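Local atomic coordinates of dextranase (Pseudarthrobacter oxydans, PDB entry 6NZS), a protein that catalyses the endohydrolysis of (1->6)-alpha-D-glucosidic linkages in dextran, as a glycoside hydrolase of family 49. Residues Pro338-Val343 with Gln367-Glu372; Ala386-Leu391 with Asn408-Val413; Asn446-Asn451 with Thr485-Arg490. All blocks are in the same frame, centred on the assembly; numbering follows the deposited sequence.

Contact 1: residues Pro338-Val343 with Gln367-Glu372; sequences PYHSFV and QTDGIE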
ATOM      1  N   PRO A 338      10.169   7.286   4.122  1.00 11.53           N
ATOM      2  CA  PRO A 338      10.251   8.753   4.084  1.00 13.49           C
ATOM      3  C   PRO A 338       9.901   9.350   2.728  1.00 13.30           C
ATOM      4  O   PRO A 338       9.785  10.584   2.619  1.00 13.42           O
ATOM      5  CB  PRO A 338      11.732   9.003   4.395  1.00 12.71           C
ATOM      6  CG  PRO A 338      12.426   7.828   3.752  1.00 11.82           C
ATOM      7  CD  PRO A 338      11.494   6.651   3.998  1.00 11.37           C
ATOM      8  N   TYR A 339       9.720   8.511   1.708  1.00 13.00           N
ATOM      9  CA  TYR A 339       9.468   8.939   0.332  1.00 12.79           C
ATOM     10  C   TYR A 339       8.888   7.737  -0.421  1.00 14.25           C
ATOM     11  O   TYR A 339       8.296   6.851   0.201  1.00 13.72           O
ATOM     12  CB  TYR A 339      10.769   9.515  -0.270  1.00 15.67           C
ATOM     13  CG  TYR A 339      10.567  10.410  -1.479  1.00 16.24           C
ATOM     14  CD1 TYR A 339       9.888  11.614  -1.367  1.00 18.13           C
ATOM     15  CD2 TYR A 339      11.063  10.048  -2.728  1.00 19.09           C
ATOM     16  CE1 TYR A 339       9.706  12.441  -2.466  1.00 20.98           C
ATOM     17  CE2 TYR A 339      10.889  10.870  -3.834  1.00 19.91           C
ATOM     18  CZ  TYR A 339      10.210  12.064  -3.694  1.00 21.66           C
ATOM     19  OH  TYR A 339      10.026  12.897  -4.784  1.00 23.64           O
ATOM     20  N   HIS A 340       9.076   7.693  -1.742  1.00 14.93           N
ATOM     21  CA  HIS A 340       8.523   6.586  -2.521  1.00 14.88           C
ATOM     22  C   HIS A 340       9.102   5.256  -2.053  1.00 14.57           C
ATOM     23  O   HIS A 340      10.276   5.159  -1.678  1.00 15.42           O
ATOM     24  CB  HIS A 340       8.852   6.723  -4.011  1.00 14.87           C
ATOM     25  CG  HIS A 340       8.344   7.975  -4.650  1.00 17.22           C
ATOM     26  ND1 HIS A 340       8.673   8.322  -5.944  1.00 20.77           N
ATOM     27  CD2 HIS A 340       7.536   8.957  -4.191  1.00 19.18           C
ATOM     28  CE1 HIS A 340       8.094   9.470  -6.249  1.00 21.61           C
ATOM     29  NE2 HIS A 340       7.402   9.879  -5.201  1.00 20.86           N
ATOM     30  N   SER A 341       8.271   4.208  -2.128  1.00 15.53           N
ATOM     31  CA  SER A 341       8.690   2.885  -1.670  1.00 14.64           C
ATOM     32  C   SER A 341       9.676   2.222  -2.627  1.00 13.02           C
ATOM     33  O   SER A 341      10.615   1.555  -2.183  1.00 15.71           O
ATOM     34  CB  SER A 341       7.468   1.979  -1.465  1.00 17.05           C
ATOM     35  OG  SER A 341       6.747   1.762  -2.683  1.00 16.36           O
ATOM     36  N   PHE A 342       9.482   2.379  -3.935  1.00 12.68           N
ATOM     37  CA  PHE A 342      10.114   1.446  -4.860  1.00 13.49           C
ATOM     38  C   PHE A 342      10.266   2.112  -6.218  1.00 13.12           C
ATOM     39  O   PHE A 342       9.315   2.716  -6.717  1.00 14.06           O
ATOM     40  CB  PHE A 342       9.223   0.195  -4.986  1.00 12.96           C
ATOM     41  CG  PHE A 342       9.782  -0.848  -5.902  1.00 11.53           C
ATOM     42  CD1 PHE A 342       9.525  -0.802  -7.264  1.00 13.38           C
ATOM     43  CD2 PHE A 342      10.580  -1.862  -5.404  1.00 14.43           C
ATOM     44  CE1 PHE A 342      10.063  -1.746  -8.117  1.00 15.54           C
ATOM     45  CE2 PHE A 342      11.119  -2.815  -6.262  1.00 13.09           C
ATOM     46  CZ  PHE A 342      10.855  -2.756  -7.605  1.00 14.11           C
ATOM     47  N   VAL A 343      11.444   1.967  -6.835  1.00 14.64           N
ATOM     48  CA  VAL A 343      11.662   2.480  -8.184  1.00 15.97           C
ATOM     49  C   VAL A 343      12.746   1.670  -8.880  1.00 14.46           C
ATOM     50  O   VAL A 343      13.642   1.107  -8.244  1.00 15.45           O
ATOM     51  CB  VAL A 343      12.002   3.990  -8.212  1.00 16.95           C
ATOM     52  CG1 VAL A 343      13.455   4.228  -7.805  1.00 19.57           C
ATOM     53  CG2 VAL A 343      11.728   4.591  -9.593  1.00 17.40           C
ATOM     54  N   GLN A 367       3.684  11.342  -0.529  1.00 11.99           N
ATOM     55  CA  GLN A 367       4.714  10.817  -1.421  1.00 13.09           C
ATOM     56  C   GLN A 367       5.220   9.448  -0.985  1.00 13.01           C
ATOM     57  O   GLN A 367       6.316   9.028  -1.371  1.00 16.27           O
ATOM     58  CB  GLN A 367       5.863  11.816  -1.633  1.00 15.01           C
ATOM     59  CG  GLN A 367       5.362  13.218  -1.991  1.00 15.60           C
ATOM     60  CD  GLN A 367       6.482  14.178  -2.332  1.00 20.27           C
ATOM     61  OE1 GLN A 367       6.995  14.889  -1.467  1.00 24.27           O
ATOM     62  NE2 GLN A 367       6.872  14.198  -3.599  1.00 19.72           N
ATOM     63  N   THR A 368       4.425   8.728  -0.193  1.00 10.61           N
ATOM     64  CA  THR A 368       4.741   7.352   0.179  1.00 11.63           C
ATOM     65  C   THR A 368       4.074   6.386  -0.800  1.00 13.03           C
ATOM     66  O   THR A 368       3.311   5.504  -0.431  1.00 16.53           O
ATOM     67  CB  THR A 368       4.346   7.092   1.628  1.00 10.65           C
ATOM     68  OG1 THR A 368       3.001   7.547   1.859  1.00 11.10           O
ATOM     69  CG2 THR A 368       5.293   7.847   2.544  1.00 12.26           C
ATOM     70  N   ASP A 369       4.405   6.584  -2.077  1.00 14.07           N
ATOM     71  CA  ASP A 369       3.817   5.817  -3.170  1.00 15.54           C
ATOM     72  C   ASP A 369       3.993   4.325  -2.937  1.00 16.82           C
ATOM     73  O   ASP A 369       5.047   3.873  -2.470  1.00 17.02           O
ATOM     74  CB  ASP A 369       4.546   6.127  -4.486  1.00 16.22           C
ATOM     75  CG  ASP A 369       4.453   7.593  -4.929  1.00 16.93           C
ATOM     76  OD1 ASP A 369       4.146   8.497  -4.115  1.00 17.54           O
ATOM     77  OD2 ASP A 369       4.729   7.840  -6.132  1.00 18.60           O
ATOM     78  N   GLY A 370       2.963   3.561  -3.314  1.00 11.36           N
ATOM     79  CA  GLY A 370       3.054   2.118  -3.403  1.00 13.39           C
ATOM     80  C   GLY A 370       3.885   1.661  -4.587  1.00 15.74           C
ATOM     81  O   GLY A 370       4.774   2.377  -5.067  1.00 16.15           O
ATOM     82  N   ILE A 371       3.589   0.527  -5.109  1.00 13.32           N
ATOM     83  CA  ILE A 371       4.542  -0.106  -6.011  1.00 12.77           C
ATOM     84  C   ILE A 371       4.267   0.286  -7.454  1.00 12.60           C
ATOM     85  O   ILE A 371       3.128   0.513  -7.872  1.00 13.24           O
ATOM     86  CB  ILE A 371       4.547  -1.633  -5.803  1.00 12.66           C
ATOM     87  CG1 ILE A 371       5.822  -2.265  -6.393  1.00 14.04           C
ATOM     88  CG2 ILE A 371       3.282  -2.253  -6.390  1.00 13.79           C
ATOM     89  CD1 ILE A 371       6.096  -3.665  -5.900  1.00 17.61           C
ATOM     90  N   GLU A 372       5.345   0.353  -8.228  1.00 12.98           N
ATOM     91  CA  GLU A 372       5.290   0.456  -9.678  1.00 13.04           C
ATOM     92  C   GLU A 372       5.848  -0.847 -10.239  1.00 14.39           C
ATOM     93  O   GLU A 372       7.030  -1.158 -10.041  1.00 15.43           O
ATOM     94  CB  GLU A 372       6.109   1.657 -10.156  1.00 14.21           C
ATOM     95  CG  GLU A 372       6.068   1.883 -11.674  1.00 13.73           C
ATOM     96  CD  GLU A 372       6.758   3.170 -12.106  1.00 14.59           C
ATOM     97  OE1 GLU A 372       6.943   4.073 -11.257  1.00 14.99           O
ATOM     98  OE2 GLU A 372       7.113   3.272 -13.308  1.00 14.07           O
TER
HETATM   99  O   HOH W   1       7.039   3.975  -5.717  1.00 16.92           O
HETATM  100  O   HOH W   2       8.400   4.539  -8.829  1.00 17.70           O
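The carbonyl oxygen Asp369 O is gripped twice by one residue of the facing segment. Ser341 OG donates to Asp369 O at 2.7 Å, tilted from the carbonyl plane, and Ser341 N reaches the same Asp369 O at 3.3 Å, lying in that plane. The serine hydroxyl sits between its own backbone N and carbonyl carbon (chi1 62°), which places OG beside its N and lets both donors converge on one acceptor.

Next to this grip, the imidazole of His340 forms the middle layer of a sandwich. Asp369 OD2 lies 3.5 Å above one ring face, over its centre, and the carboxylate is stacked on the ring with the two planes 24° apart. The opposite face carries the Tyr339 ring, whose CE2 lies over the imidazole centre. At the edge, Gln367 O meets His340 CD2 at 3.1 Å, near the ring plane. Asp369 OD2 also forms a salt bridge with Lys392. An alanine at His340 would probably leave the Asp369 carboxylate without its stacking partner and the Tyr339 ring without support on that face.

The segments run almost parallel, but beyond Ser341 the backbones move apart, with waters between them. One water joins Phe342 O and Gly370 O, 2.8 Å from each, and a second joins Phe342 O to Glu372 OE1, while Glu372 OE2 is bonded to His395. The Phe342 ring lies beside Ile371, Phe342 CD1 being 4.1 Å from Ile371 CG1, among Leu327, Leu329 and Met353.

The two segments belong to successive coils of the beta-solenoid, where strands 342-346 and 371-372 begin. Direct bonds to a single carbonyl join the loops ahead of these strands; beyond, the backbones are linked through water, and Glu372 N and Glu372 O are buried without any partner in the model.

Contact 2: residues Ala386-Leu391 with Asn408-Val413; sequences ANDDVL and NENGPV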
ATOM      1  N   ALA A 386      -0.747   3.377   2.008  1.00  9.30           N
ATOM      2  CA  ALA A 386      -0.027   4.402   1.253  1.00  8.65           C
ATOM      3  C   ALA A 386      -0.765   5.733   1.337  1.00  8.78           C
ATOM      4  O   ALA A 386      -1.997   5.774   1.379  1.00 10.94           O
ATOM      5  CB  ALA A 386       0.183   4.007  -0.221  1.00 12.68           C
ATOM      6  N   ASN A 387       0.007   6.829   1.357  1.00 10.40           N
ATOM      7  CA  ASN A 387      -0.520   8.195   1.348  1.00  9.23           C
ATOM      8  C   ASN A 387      -0.158   8.918   0.055  1.00 11.10           C
ATOM      9  O   ASN A 387       0.128  10.115   0.044  1.00 11.07           O
ATOM     10  CB  ASN A 387      -0.074   8.982   2.578  1.00 11.35           C
ATOM     11  CG  ASN A 387      -0.975  10.176   2.861  1.00 11.07           C
ATOM     12  OD1 ASN A 387      -2.071  10.278   2.324  1.00 10.94           O
ATOM     13  ND2 ASN A 387      -0.511  11.085   3.711  1.00 13.26           N
ATOM     14  N   ASP A 388      -0.171   8.178  -1.040  1.00  9.15           N
ATOM     15  CA  ASP A 388      -0.025   8.694  -2.391  1.00 10.86           C
ATOM     16  C   ASP A 388      -0.541   7.604  -3.323  1.00 11.11           C
ATOM     17  O   ASP A 388      -1.161   6.642  -2.862  1.00 10.77           O
ATOM     18  CB  ASP A 388       1.417   9.136  -2.660  1.00 13.48           C
ATOM     19  CG  ASP A 388       1.474  10.390  -3.511  1.00 15.82           C
ATOM     20  OD1 ASP A 388       1.033  10.304  -4.672  1.00 15.75           O
ATOM     21  OD2 ASP A 388       1.911  11.456  -3.016  1.00 17.77           O
ATOM     22  N   ASP A 389      -0.295   7.750  -4.632  1.00 11.09           N
ATOM     23  CA  ASP A 389      -0.652   6.718  -5.609  1.00 10.16           C
ATOM     24  C   ASP A 389      -0.281   5.353  -5.061  1.00 11.83           C
ATOM     25  O   ASP A 389       0.864   5.135  -4.665  1.00 11.26           O
ATOM     26  CB  ASP A 389       0.163   6.920  -6.896  1.00 11.67           C
ATOM     27  CG  ASP A 389      -0.137   8.219  -7.602  1.00 13.25           C
ATOM     28  OD1 ASP A 389      -1.299   8.668  -7.588  1.00 13.20           O
ATOM     29  OD2 ASP A 389       0.813   8.791  -8.195  1.00 14.17           O
ATOM     30  N   VAL A 390      -1.249   4.431  -5.031  1.00  9.74           N
ATOM     31  CA  VAL A 390      -0.994   3.129  -4.416  1.00 10.21           C
ATOM     32  C   VAL A 390      -0.489   2.124  -5.443  1.00 12.38           C
ATOM     33  O   VAL A 390       0.568   1.497  -5.260  1.00 14.41           O
ATOM     34  CB  VAL A 390      -2.226   2.572  -3.674  1.00  8.87           C
ATOM     35  CG1 VAL A 390      -1.829   1.295  -2.910  1.00 11.12           C
ATOM     36  CG2 VAL A 390      -2.832   3.610  -2.719  1.00 10.38           C
ATOM     37  N   LEU A 391      -1.263   1.919  -6.498  1.00 11.44           N
ATOM     38  CA  LEU A 391      -0.892   1.024  -7.588  1.00 10.98           C
ATOM     39  C   LEU A 391      -0.604   1.887  -8.811  1.00 10.46           C
ATOM     40  O   LEU A 391      -1.527   2.435  -9.426  1.00 10.94           O
ATOM     41  CB  LEU A 391      -2.001   0.016  -7.871  1.00 12.23           C
ATOM     42  CG  LEU A 391      -2.332  -0.907  -6.696  1.00 11.64           C
ATOM     43  CD1 LEU A 391      -3.432  -1.879  -7.091  1.00 11.35           C
ATOM     44  CD2 LEU A 391      -1.086  -1.659  -6.203  1.00 12.58           C
ATOM     45  N   ASN A 408      -4.696   6.213   2.719  1.00  8.20           N
ATOM     46  CA  ASN A 408      -4.765   7.377   3.598  1.00 10.59           C
ATOM     47  C   ASN A 408      -5.475   8.521   2.876  1.00 11.61           C
ATOM     48  O   ASN A 408      -6.570   8.312   2.346  1.00 10.44           O
ATOM     49  CB  ASN A 408      -3.381   7.735   4.162  1.00 11.26           C
ATOM     50  CG  ASN A 408      -2.912   6.743   5.231  1.00 13.15           C
ATOM     51  OD1 ASN A 408      -3.549   5.717   5.471  1.00 12.12           O
ATOM     52  ND2 ASN A 408      -1.817   7.080   5.909  1.00 17.14           N
ATOM     53  N   GLU A 409      -4.882   9.716   2.820  1.00 10.67           N
ATOM     54  CA  GLU A 409      -5.612  10.908   2.385  1.00 11.71           C
ATOM     55  C   GLU A 409      -5.349  11.299   0.940  1.00 11.59           C
ATOM     56  O   GLU A 409      -6.269  11.746   0.237  1.00 13.51           O
ATOM     57  CB  GLU A 409      -5.200  12.099   3.257  1.00 12.46           C
ATOM     58  CG  GLU A 409      -5.627  11.975   4.704  1.00 12.14           C
ATOM     59  CD  GLU A 409      -4.496  11.564   5.620  1.00 19.28           C
ATOM     60  OE1 GLU A 409      -3.386  11.283   5.118  1.00 17.08           O
ATOM     61  OE2 GLU A 409      -4.720  11.519   6.848  1.00 16.87           O
ATOM     62  N   ASN A 410      -4.111  11.178   0.494  1.00  9.88           N
ATOM     63  CA  ASN A 410      -3.617  11.900  -0.661  1.00 11.49           C
ATOM     64  C   ASN A 410      -3.428  10.963  -1.843  1.00 12.18           C
ATOM     65  O   ASN A 410      -2.903   9.855  -1.685  1.00 11.73           O
ATOM     66  CB  ASN A 410      -2.285  12.533  -0.286  1.00 13.76           C
ATOM     67  CG  ASN A 410      -1.684  13.296  -1.403  1.00 15.61           C
ATOM     68  OD1 ASN A 410      -2.220  14.320  -1.819  1.00 15.12           O
ATOM     69  ND2 ASN A 410      -0.554  12.808  -1.918  1.00 19.08           N
ATOM     70  N   GLY A 411      -3.826  11.425  -3.032  1.00 10.04           N
ATOM     71  CA  GLY A 411      -3.726  10.638  -4.239  1.00 10.45           C
ATOM     72  C   GLY A 411      -4.863   9.642  -4.368  1.00 10.40           C
ATOM     73  O   GLY A 411      -5.657   9.443  -3.442  1.00  9.50           O
ATOM     74  N   PRO A 412      -4.968   9.014  -5.531  1.00  9.47           N
ATOM     75  CA  PRO A 412      -5.986   7.987  -5.760  1.00  8.99           C
ATOM     76  C   PRO A 412      -5.481   6.639  -5.257  1.00  9.73           C
ATOM     77  O   PRO A 412      -4.396   6.524  -4.689  1.00 10.87           O
ATOM     78  CB  PRO A 412      -6.061   7.963  -7.283  1.00  9.52           C
ATOM     79  CG  PRO A 412      -4.629   8.169  -7.680  1.00 10.87           C
ATOM     80  CD  PRO A 412      -4.109   9.203  -6.709  1.00 11.32           C
ATOM     81  N   VAL A 413      -6.294   5.607  -5.479  1.00  9.52           N
ATOM     82  CA  VAL A 413      -5.823   4.240  -5.261  1.00  8.69           C
ATOM     83  C   VAL A 413      -5.015   3.746  -6.465  1.00  9.69           C
ATOM     84  O   VAL A 413      -3.816   3.473  -6.354  1.00 11.27           O
ATOM     85  CB  VAL A 413      -6.989   3.303  -4.885  1.00  8.66           C
ATOM     86  CG1 VAL A 413      -6.480   1.883  -4.679  1.00 10.17           C
ATOM     87  CG2 VAL A 413      -7.686   3.805  -3.616  1.00 10.25           C
TER
HETATM   88  O   HOH W   3      -2.122  13.522   4.184  1.00 24.75           O
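Ala386 O opens the contact by accepting a bond from Asn408 N at 3.0 Å. Asn387 then turns its amide across to the next coil: with CG anti to the backbone N (chi1 -159°), OD1 takes two backbone donors, Glu409 N and Asn410 N, each 2.9 Å from Asn387 OD1. Asn410 N is only tilted from the carbonyl plane, while Glu409 N stands 39° out of it. The amide nitrogen of Asn387 bonds to Trp364 O and to a water that Glu409 OE1 also holds, so both ends of the amide are fixed. Glu409 OE2 forms a salt bridge with Arg437.

At Asp388 the carboxylate folds back, OD1 using its anti lone pair to accept from Asp389 N at 2.9 Å. Opposite, Gly411 has positive phi, and a side chain on it would crowd Asp389 N. Asp389 OD1 comes within 3.0 Å of Pro412 CD, and its carboxylate also bonds Trp418 and Gln415. Lys407 NZ reaches Asp388 O, Asn410 O and Pro412 O, bridging the two segments. Val390 N and Leu391 N finish the run by sharing Val413 O, each at 3.0 Å from that oxygen.

Successive coils stacked at equivalent turns through backbone bonds, here helped by the Asn387 amide, fit the right-handed parallel beta-helix of pectate lyase-like proteins, the fold of family 49.

Contact 3: residues Asn446-Asn451 with Thr485-Arg490; sequences NTCILN and TNCAIR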
ATOM      1  N   ASN A 446      -6.114  14.290  -8.981  1.00 10.93           N
ATOM      2  CA  ASN A 446      -5.413  13.060  -8.606  1.00 12.03           C
ATOM      3  C   ASN A 446      -6.062  12.452  -7.366  1.00  9.87           C
ATOM      4  O   ASN A 446      -5.482  12.454  -6.280  1.00 10.34           O
ATOM      5  CB  ASN A 446      -3.897  13.307  -8.397  1.00 11.93           C
ATOM      6  CG  ASN A 446      -3.598  14.273  -7.256  1.00 11.57           C
ATOM      7  OD1 ASN A 446      -4.289  15.278  -7.077  1.00 12.95           O
ATOM      8  ND2 ASN A 446      -2.563  13.967  -6.480  1.00 12.45           N
ATOM      9  N   THR A 447      -7.265  11.915  -7.532  1.00  9.73           N
ATOM     10  CA  THR A 447      -7.976  11.275  -6.429  1.00  8.87           C
ATOM     11  C   THR A 447      -8.931  10.249  -7.028  1.00 10.09           C
ATOM     12  O   THR A 447      -8.876   9.972  -8.231  1.00 10.23           O
ATOM     13  CB  THR A 447      -8.619  12.333  -5.510  1.00  9.34           C
ATOM     14  OG1 THR A 447      -9.162  11.712  -4.331  1.00  9.62           O
ATOM     15  CG2 THR A 447      -9.714  13.082  -6.243  1.00 10.72           C
ATOM     16  N   CYS A 448      -9.793   9.687  -6.171  1.00  8.77           N
ATOM     17  CA  CYS A 448     -10.769   8.640  -6.481  1.00 10.16           C
ATOM     18  C   CYS A 448     -10.146   7.252  -6.452  1.00  9.55           C
ATOM     19  O   CYS A 448      -8.926   7.107  -6.336  1.00  9.50           O
ATOM     20  CB  CYS A 448     -11.485   8.849  -7.824  1.00  9.68           C
ATOM     21  SG  CYS A 448     -12.166  10.495  -8.099  1.00 10.28           S
ATOM     22  N   ILE A 449     -10.984   6.224  -6.577  1.00  8.54           N
ATOM     23  CA  ILE A 449     -10.478   4.855  -6.591  1.00  9.13           C
ATOM     24  C   ILE A 449      -9.594   4.616  -7.816  1.00  9.07           C
ATOM     25  O   ILE A 449      -8.505   4.041  -7.708  1.00  9.48           O
ATOM     26  CB  ILE A 449     -11.644   3.855  -6.497  1.00  9.11           C
ATOM     27  CG1 ILE A 449     -12.484   4.114  -5.234  1.00 10.58           C
ATOM     28  CG2 ILE A 449     -11.114   2.427  -6.528  1.00 10.05           C
ATOM     29  CD1 ILE A 449     -11.728   3.927  -3.916  1.00 10.96           C
ATOM     30  N   LEU A 450     -10.049   5.045  -8.996  1.00  8.85           N
ATOM     31  CA  LEU A 450      -9.296   4.908 -10.244  1.00  8.18           C
ATOM     32  C   LEU A 450      -9.034   6.284 -10.851  1.00  9.46           C
ATOM     33  O   LEU A 450      -9.911   7.154 -10.842  1.00 10.86           O
ATOM     34  CB  LEU A 450     -10.053   4.020 -11.243  1.00 10.91           C
ATOM     35  CG  LEU A 450     -10.340   2.599 -10.760  1.00 10.60           C
ATOM     36  CD1 LEU A 450     -11.822   2.411 -10.459  1.00 12.95           C
ATOM     37  CD2 LEU A 450      -9.853   1.586 -11.796  1.00 12.97           C
ATOM     38  N   ASN A 451      -7.836   6.479 -11.409  1.00  9.57           N
ATOM     39  CA  ASN A 451      -7.428   7.826 -11.792  1.00  9.98           C
ATOM     40  C   ASN A 451      -6.394   7.792 -12.907  1.00 10.77           C
ATOM     41  O   ASN A 451      -5.462   6.989 -12.877  1.00 11.02           O
ATOM     42  CB  ASN A 451      -6.845   8.516 -10.551  1.00 10.30           C
ATOM     43  CG  ASN A 451      -6.462   9.975 -10.760  1.00 10.13           C
ATOM     44  OD1 ASN A 451      -5.420  10.395 -10.262  1.00 10.50           O
ATOM     45  ND2 ASN A 451      -7.303  10.757 -11.438  1.00  9.46           N
ATOM     46  N   THR A 485     -16.343   6.499   0.657  1.00  8.45           N
ATOM     47  CA  THR A 485     -15.249   7.077  -0.123  1.00  8.40           C
ATOM     48  C   THR A 485     -15.749   8.327  -0.831  1.00  8.62           C
ATOM     49  O   THR A 485     -16.923   8.706  -0.721  1.00  8.70           O
ATOM     50  CB  THR A 485     -14.596   6.073  -1.087  1.00  9.54           C
ATOM     51  OG1 THR A 485     -13.332   6.589  -1.517  1.00  9.70           O
ATOM     52  CG2 THR A 485     -15.470   5.816  -2.316  1.00  9.49           C
ATOM     53  N   ASN A 486     -14.839   8.977  -1.562  1.00  9.05           N
ATOM     54  CA  ASN A 486     -15.150  10.265  -2.178  1.00  8.64           C
ATOM     55  C   ASN A 486     -15.612  10.170  -3.627  1.00  9.31           C
ATOM     56  O   ASN A 486     -16.568  10.861  -4.001  1.00  9.84           O
ATOM     57  CB  ASN A 486     -14.002  11.280  -2.015  1.00  8.32           C
ATOM     58  CG  ASN A 486     -12.750  10.909  -2.784  1.00  8.66           C
ATOM     59  OD1 ASN A 486     -12.458   9.729  -3.016  1.00  9.49           O
ATOM     60  ND2 ASN A 486     -11.975  11.927  -3.159  1.00  9.40           N
ATOM     61  N   CYS A 487     -14.973   9.348  -4.463  1.00  8.97           N
ATOM     62  CA  CYS A 487     -15.343   9.310  -5.877  1.00  9.00           C
ATOM     63  C   CYS A 487     -14.810   8.033  -6.511  1.00  8.51           C
ATOM     64  O   CYS A 487     -13.829   7.452  -6.048  1.00  9.44           O
ATOM     65  CB  CYS A 487     -14.857  10.555  -6.639  1.00 10.35           C
ATOM     66  SG  CYS A 487     -13.130  11.006  -6.381  1.00 10.47           S
ATOM     67  N   ALA A 488     -15.471   7.612  -7.595  1.00  8.75           N
ATOM     68  CA  ALA A 488     -15.127   6.349  -8.248  1.00  9.20           C
ATOM     69  C   ALA A 488     -13.945   6.481  -9.205  1.00  8.69           C
ATOM     70  O   ALA A 488     -12.961   5.747  -9.082  1.00  9.79           O
ATOM     71  CB  ALA A 488     -16.344   5.779  -8.983  1.00 10.98           C
ATOM     72  N   ILE A 489     -14.033   7.382 -10.183  1.00  9.26           N
ATOM     73  CA  ILE A 489     -13.057   7.389 -11.275  1.00  9.93           C
ATOM     74  C   ILE A 489     -12.934   8.781 -11.881  1.00  8.99           C
ATOM     75  O   ILE A 489     -13.937   9.422 -12.207  1.00  9.68           O
ATOM     76  CB  ILE A 489     -13.399   6.320 -12.335  1.00 10.46           C
ATOM     77  CG1 ILE A 489     -12.348   6.304 -13.440  1.00 10.42           C
ATOM     78  CG2 ILE A 489     -14.793   6.539 -12.913  1.00 11.57           C
ATOM     79  CD1 ILE A 489     -12.374   5.012 -14.271  1.00 11.66           C
ATOM     80  N   ARG A 490     -11.695   9.240 -12.061  1.00  9.00           N
ATOM     81  CA  ARG A 490     -11.435  10.475 -12.794  1.00  9.13           C
ATOM     82  C   ARG A 490     -10.336  10.200 -13.802  1.00 10.45           C
ATOM     83  O   ARG A 490      -9.197   9.925 -13.420  1.00 10.10           O
ATOM     84  CB  ARG A 490     -11.064  11.638 -11.872  1.00 10.78           C
ATOM     85  CG  ARG A 490     -12.282  12.257 -11.205  1.00 11.02           C
ATOM     86  CD  ARG A 490     -11.939  13.326 -10.181  1.00  9.63           C
ATOM     87  NE  ARG A 490     -13.130  13.571  -9.376  1.00 10.09           N
ATOM     88  CZ  ARG A 490     -13.157  14.242  -8.231  1.00 10.27           C
ATOM     89  NH1 ARG A 490     -12.056  14.789  -7.741  1.00 10.52           N
ATOM     90  NH2 ARG A 490     -14.304  14.353  -7.570  1.00 10.26           N
TER
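The guanidinium of Arg490 is covered on one face by the disulfide between Cys448 and Cys487. Cys487 SG lies 3.7 Å above the guanidinium plane of Arg490, over its centre, and Cys448 SG sits on the same side, 3.5 Å from Arg490 NE. Thr447 CG2 approaches obliquely, 3.3 Å from Arg490 NH1. All three guanidinium nitrogens have oxygen partners, NE with Val519 O, NH1 with Lys444 O and NH2 with Ser517 O, and these fix the rotation of the group beneath the sulfurs. Arg490 reaches this place as a chain extended from CG to NE.

The two sulfurs are bonded at 2.0 Å (Cys448 SG to Cys487 SG), with a torsion of -95° about the bond. Beside them the side chains of Thr447 and Asn486 meet tip to tip: Asn486 ND2 donates to Thr447 OG1 at 3.1 Å, a nearly straight bond (166°) lying in the amide plane.

Past the cystine the backbones pair. Ile449 N bonds Cys487 O, Leu450 N bonds Ala488 O, and Leu450 O receives Arg490 N at 3.0 Å, giving parallel bridges from Leu450 to Ile489 and from Asn451 to Arg490. CB of Leu450 lies 3.9 Å from CG1 of Ile489, and Leu450 packs on Phe476, Ile479 and Leu505. The Asn451 amide turns to the adjoining strand, ND2 donating to Arg490 O at 2.9 Å, while OD1 accepts from Gln415 and ND2 also serves Tyr445 O.

In-register parallel strands are what adjoining rungs of a right-handed parallel beta-helix present; here Leu450 and Ile489 lie on one face and Asn451 and Arg490 on the other, and a disulfide links the two coils covalently just before the strands begin.

From the N terminus the three contacts close their loops in series, none enclosing or crossing another. Contact 1 closes a loop through strand 351-361 and joins the edge strand 342-346 of a four-stranded parallel sheet to strand 371-372, the outermost strand of a six-stranded one. Contact 2 closes a loop through strand 398-407 and joins the turns leading into strands 391-392 and 414-415; Asp389 O and Gly370 N link it to contact 1. Contact 3 closes a longer loop through strand 469-482, joins strands 450-452 and 489-493, and meets contact 2 where Val413 N approaches Cys448 O. Contacts 1 and 3 do not touch, their nearest atoms being about 9 Å apart.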